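Acyltransferase (Actinoplanes teichomyceticus, PDB 4Q38) is an N-acyltransferase that binds coenzyme A and a decanoylated glucosamine, and probably transfers long fatty acyl chains to the sugar of glycopeptide antibiotics. Local coordinates at residues E259-E264 / I319-A324. Sequence-based numbering, arbitrary orientation.
Sequences EEYLTE and IAHLKA
Y261 reaches across from the loop 259-264 and brings its ring against H321 and A320, on the last turns of helix 313-323. With CG anti to the carbonyl carbon (chi1 -55°), the ring extends from the loop toward the helix and spans the gap between the CA atoms of Y261 and H321, 8.9 Å apart. H321, its CG turned away from the backbone N (chi1 -162°), sends its side chain across that of Y261 at about a right angle. The ring planes are nearly perpendicular (88°), with centroids 5.5 Å apart, yet the pair is neither a stack nor an edge-to-face contact. The histidine's CB lies 3.8 Å from CZ of Y261, so its aliphatic root is part of the packing. The imidazole is probably flipped in the model, so the identity of its edge atoms carries no weight; no hydrogen bond links the two segments. One residue earlier on the helix, CB of A320 approaches CE1 of Y261 obliquely at 4.4 Å. W328 meets the H321 ring, and E260 forms a salt bridge with R326. This is loop-to-helix packing in the GNAT-like C-terminal domain, with the tyrosine side chain about 9 Å from bound coenzyme A.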
ATOM      1  N   GLU A 259     -10.707  -6.365 -23.007  1.00 29.91           N
ATOM      2  CA  GLU A 259     -10.843  -5.960 -24.413  1.00 31.76           C
ATOM      3  C   GLU A 259     -12.246  -6.190 -24.976  1.00 31.50           C
ATOM      4  O   GLU A 259     -12.661  -5.500 -25.906  1.00 33.26           O
ATOM      5  CB  GLU A 259      -9.795  -6.670 -25.271  1.00 32.86           C
ATOM      6  CG  GLU A 259      -8.365  -6.240 -24.961  1.00 35.09           C
ATOM      7  CD  GLU A 259      -7.332  -7.330 -25.225  1.00 37.22           C
ATOM      8  OE1 GLU A 259      -6.249  -7.254 -24.605  1.00 37.86           O
ATOM      9  OE2 GLU A 259      -7.594  -8.262 -26.032  1.00 33.36           O
ATOM     10  N   GLU A 260     -12.971  -7.140 -24.390  1.00 32.61           N
ATOM     11  CA  GLU A 260     -14.384  -7.371 -24.709  1.00 34.72           C
ATOM     12  C   GLU A 260     -15.277  -6.177 -24.376  1.00 35.17           C
ATOM     13  O   GLU A 260     -16.330  -6.000 -24.986  1.00 32.33           O
ATOM     14  CB  GLU A 260     -14.913  -8.588 -23.950  1.00 35.34           C
ATOM     15  CG  GLU A 260     -14.505  -9.924 -24.550  1.00 37.92           C
ATOM     16  CD  GLU A 260     -15.340 -11.087 -24.050  1.00 37.97           C
ATOM     17  OE1 GLU A 260     -14.759 -12.173 -23.861  1.00 41.22           O
ATOM     18  OE2 GLU A 260     -16.567 -10.929 -23.851  1.00 39.83           O
ATOM     19  N   TYR A 261     -14.861  -5.368 -23.401  1.00 34.05           N
ATOM     20  CA  TYR A 261     -15.760  -4.383 -22.796  1.00 35.42           C
ATOM     21  C   TYR A 261     -15.299  -2.945 -22.962  1.00 36.86           C
ATOM     22  O   TYR A 261     -16.116  -2.052 -23.157  1.00 37.11           O
ATOM     23  CB  TYR A 261     -15.952  -4.681 -21.308  1.00 34.52           C
ATOM     24  CG  TYR A 261     -16.434  -6.078 -21.009  1.00 35.46           C
ATOM     25  CD1 TYR A 261     -17.801  -6.378 -20.997  1.00 35.96           C
ATOM     26  CD2 TYR A 261     -15.531  -7.103 -20.738  1.00 34.45           C
ATOM     27  CE1 TYR A 261     -18.248  -7.661 -20.727  1.00 35.84           C
ATOM     28  CE2 TYR A 261     -15.970  -8.387 -20.463  1.00 35.84           C
ATOM     29  CZ  TYR A 261     -17.331  -8.658 -20.463  1.00 35.54           C
ATOM     30  OH  TYR A 261     -17.768  -9.928 -20.189  1.00 36.78           O
ATOM     31  N   LEU A 262     -13.992  -2.721 -22.878  1.00 36.75           N
ATOM     32  CA  LEU A 262     -13.447  -1.373 -22.952  1.00 38.34           C
ATOM     33  C   LEU A 262     -13.107  -1.024 -24.383  1.00 41.97           C
ATOM     34  O   LEU A 262     -12.687  -1.888 -25.152  1.00 42.35           O
ATOM     35  CB  LEU A 262     -12.213  -1.235 -22.059  1.00 35.54           C
ATOM     36  CG  LEU A 262     -12.420  -1.540 -20.571  1.00 35.16           C
ATOM     37  CD1 LEU A 262     -11.102  -1.431 -19.812  1.00 33.55           C
ATOM     38  CD2 LEU A 262     -13.482  -0.638 -19.955  1.00 34.83           C
ATOM     39  N   THR A 263     -13.288   0.242 -24.737  1.00 44.00           N
ATOM     40  CA  THR A 263     -13.058   0.670 -26.109  1.00 47.41           C
ATOM     41  C   THR A 263     -11.627   1.151 -26.321  1.00 46.77           C
ATOM     42  O   THR A 263     -10.790   1.088 -25.414  1.00 43.80           O
ATOM     43  CB  THR A 263     -14.088   1.725 -26.576  1.00 50.04           C
ATOM     44  OG1 THR A 263     -14.205   2.755 -25.594  1.00 51.03           O
ATOM     45  CG2 THR A 263     -15.459   1.083 -26.776  1.00 53.23           C
ATOM     46  N   GLU A 264     -11.358   1.611 -27.537  1.00 47.34           N
ATOM     47  CA  GLU A 264     -10.028   2.022 -27.958  1.00 48.41           C
ATOM     48  C   GLU A 264      -9.508   3.254 -27.233  1.00 45.07           C
ATOM     49  O   GLU A 264      -8.305   3.482 -27.180  1.00 47.50           O
ATOM     50  CB  GLU A 264     -10.014   2.258 -29.470  1.00 50.72           C
ATOM     51  CG  GLU A 264      -9.873   0.971 -30.260  1.00 53.71           C
ATOM     52  CD  GLU A 264      -8.694   0.147 -29.781  1.00 54.62           C
ATOM     53  OE1 GLU A 264      -7.546   0.630 -29.911  1.00 56.68           O
ATOM     54  OE2 GLU A 264      -8.915  -0.970 -29.261  1.00 54.76           O
ATOM     55  N   ILE A 319     -19.307  -5.922 -13.689  1.00 34.84           N
ATOM     56  CA  ILE A 319     -20.568  -6.534 -13.252  1.00 38.48           C
ATOM     57  C   ILE A 319     -21.178  -7.419 -14.346  1.00 38.35           C
ATOM     58  O   ILE A 319     -21.590  -8.550 -14.072  1.00 41.43           O
ATOM     59  CB  ILE A 319     -21.577  -5.466 -12.753  1.00 38.87           C
ATOM     60  CG1 ILE A 319     -21.033  -4.736 -11.508  1.00 40.08           C
ATOM     61  CG2 ILE A 319     -22.946  -6.075 -12.472  1.00 39.41           C
ATOM     62  CD1 ILE A 319     -20.593  -5.639 -10.371  1.00 39.90           C
ATOM     63  N   ALA A 320     -21.220  -6.907 -15.574  1.00 39.53           N
ATOM     64  CA  ALA A 320     -21.714  -7.685 -16.722  1.00 40.52           C
ATOM     65  C   ALA A 320     -21.002  -9.036 -16.820  1.00 40.88           C
ATOM     66  O   ALA A 320     -21.647 -10.080 -16.872  1.00 41.02           O
ATOM     67  CB  ALA A 320     -21.562  -6.896 -18.014  1.00 39.73           C
ATOM     68  N   HIS A 321     -19.671  -9.009 -16.815  1.00 39.70           N
ATOM     69  CA  HIS A 321     -18.848 -10.220 -16.882  1.00 38.81           C
ATOM     70  C   HIS A 321     -19.167 -11.202 -15.778  1.00 39.73           C
ATOM     71  O   HIS A 321     -19.328 -12.406 -16.030  1.00 38.96           O
ATOM     72  CB  HIS A 321     -17.376  -9.825 -16.845  1.00 37.18           C
ATOM     73  CG  HIS A 321     -16.424 -10.893 -17.329  1.00 37.24           C
ATOM     74  ND1 HIS A 321     -15.560 -11.519 -16.507  1.00 37.15           N
ATOM     75  CD2 HIS A 321     -16.186 -11.398 -18.604  1.00 37.38           C
ATOM     76  CE1 HIS A 321     -14.818 -12.394 -17.217  1.00 36.78           C
ATOM     77  NE2 HIS A 321     -15.202 -12.319 -18.501  1.00 37.52           N
ATOM     78  N   LEU A 322     -19.266 -10.699 -14.546  1.00 38.54           N
ATOM     79  CA  LEU A 322     -19.582 -11.539 -13.393  1.00 38.97           C
ATOM     80  C   LEU A 322     -21.011 -12.094 -13.440  1.00 39.78           C
ATOM     81  O   LEU A 322     -21.229 -13.259 -13.117  1.00 39.98           O
ATOM     82  CB  LEU A 322     -19.350 -10.786 -12.074  1.00 37.49           C
ATOM     83  CG  LEU A 322     -17.907 -10.483 -11.648  1.00 37.10           C
ATOM     84  CD1 LEU A 322     -17.875  -9.426 -10.548  1.00 37.50           C
ATOM     85  CD2 LEU A 322     -17.185 -11.744 -11.210  1.00 36.45           C
ATOM     86  N   LYS A 323     -21.976 -11.265 -13.832  1.00 42.19           N
ATOM     87  CA  LYS A 323     -23.366 -11.722 -13.961  1.00 45.93           C
ATOM     88  C   LYS A 323     -23.499 -12.845 -14.993  1.00 47.82           C
ATOM     89  O   LYS A 323     -24.347 -13.723 -14.846  1.00 49.08           O
ATOM     90  CB  LYS A 323     -24.305 -10.564 -14.310  1.00 49.00           C
ATOM     91  CG  LYS A 323     -24.706  -9.713 -13.114  1.00 52.29           C
ATOM     92  CD  LYS A 323     -25.797  -8.716 -13.473  1.00 53.79           C
ATOM     93  CE  LYS A 323     -26.288  -7.978 -12.237  1.00 56.62           C
ATOM     94  NZ  LYS A 323     -27.382  -7.016 -12.552  1.00 58.47           N
ATOM     95  N   ALA A 324     -22.643 -12.819 -16.016  1.00 45.92           N
ATOM     96  CA  ALA A 324     -22.658 -13.822 -17.080  1.00 46.62           C
ATOM     97  C   ALA A 324     -22.039 -15.156 -16.657  1.00 45.94           C
ATOM     98  O   ALA A 324     -21.980 -16.095 -17.452  1.00 47.45           O
ATOM     99  CB  ALA A 324     -21.974 -13.282 -18.334  1.00 46.62           C
TER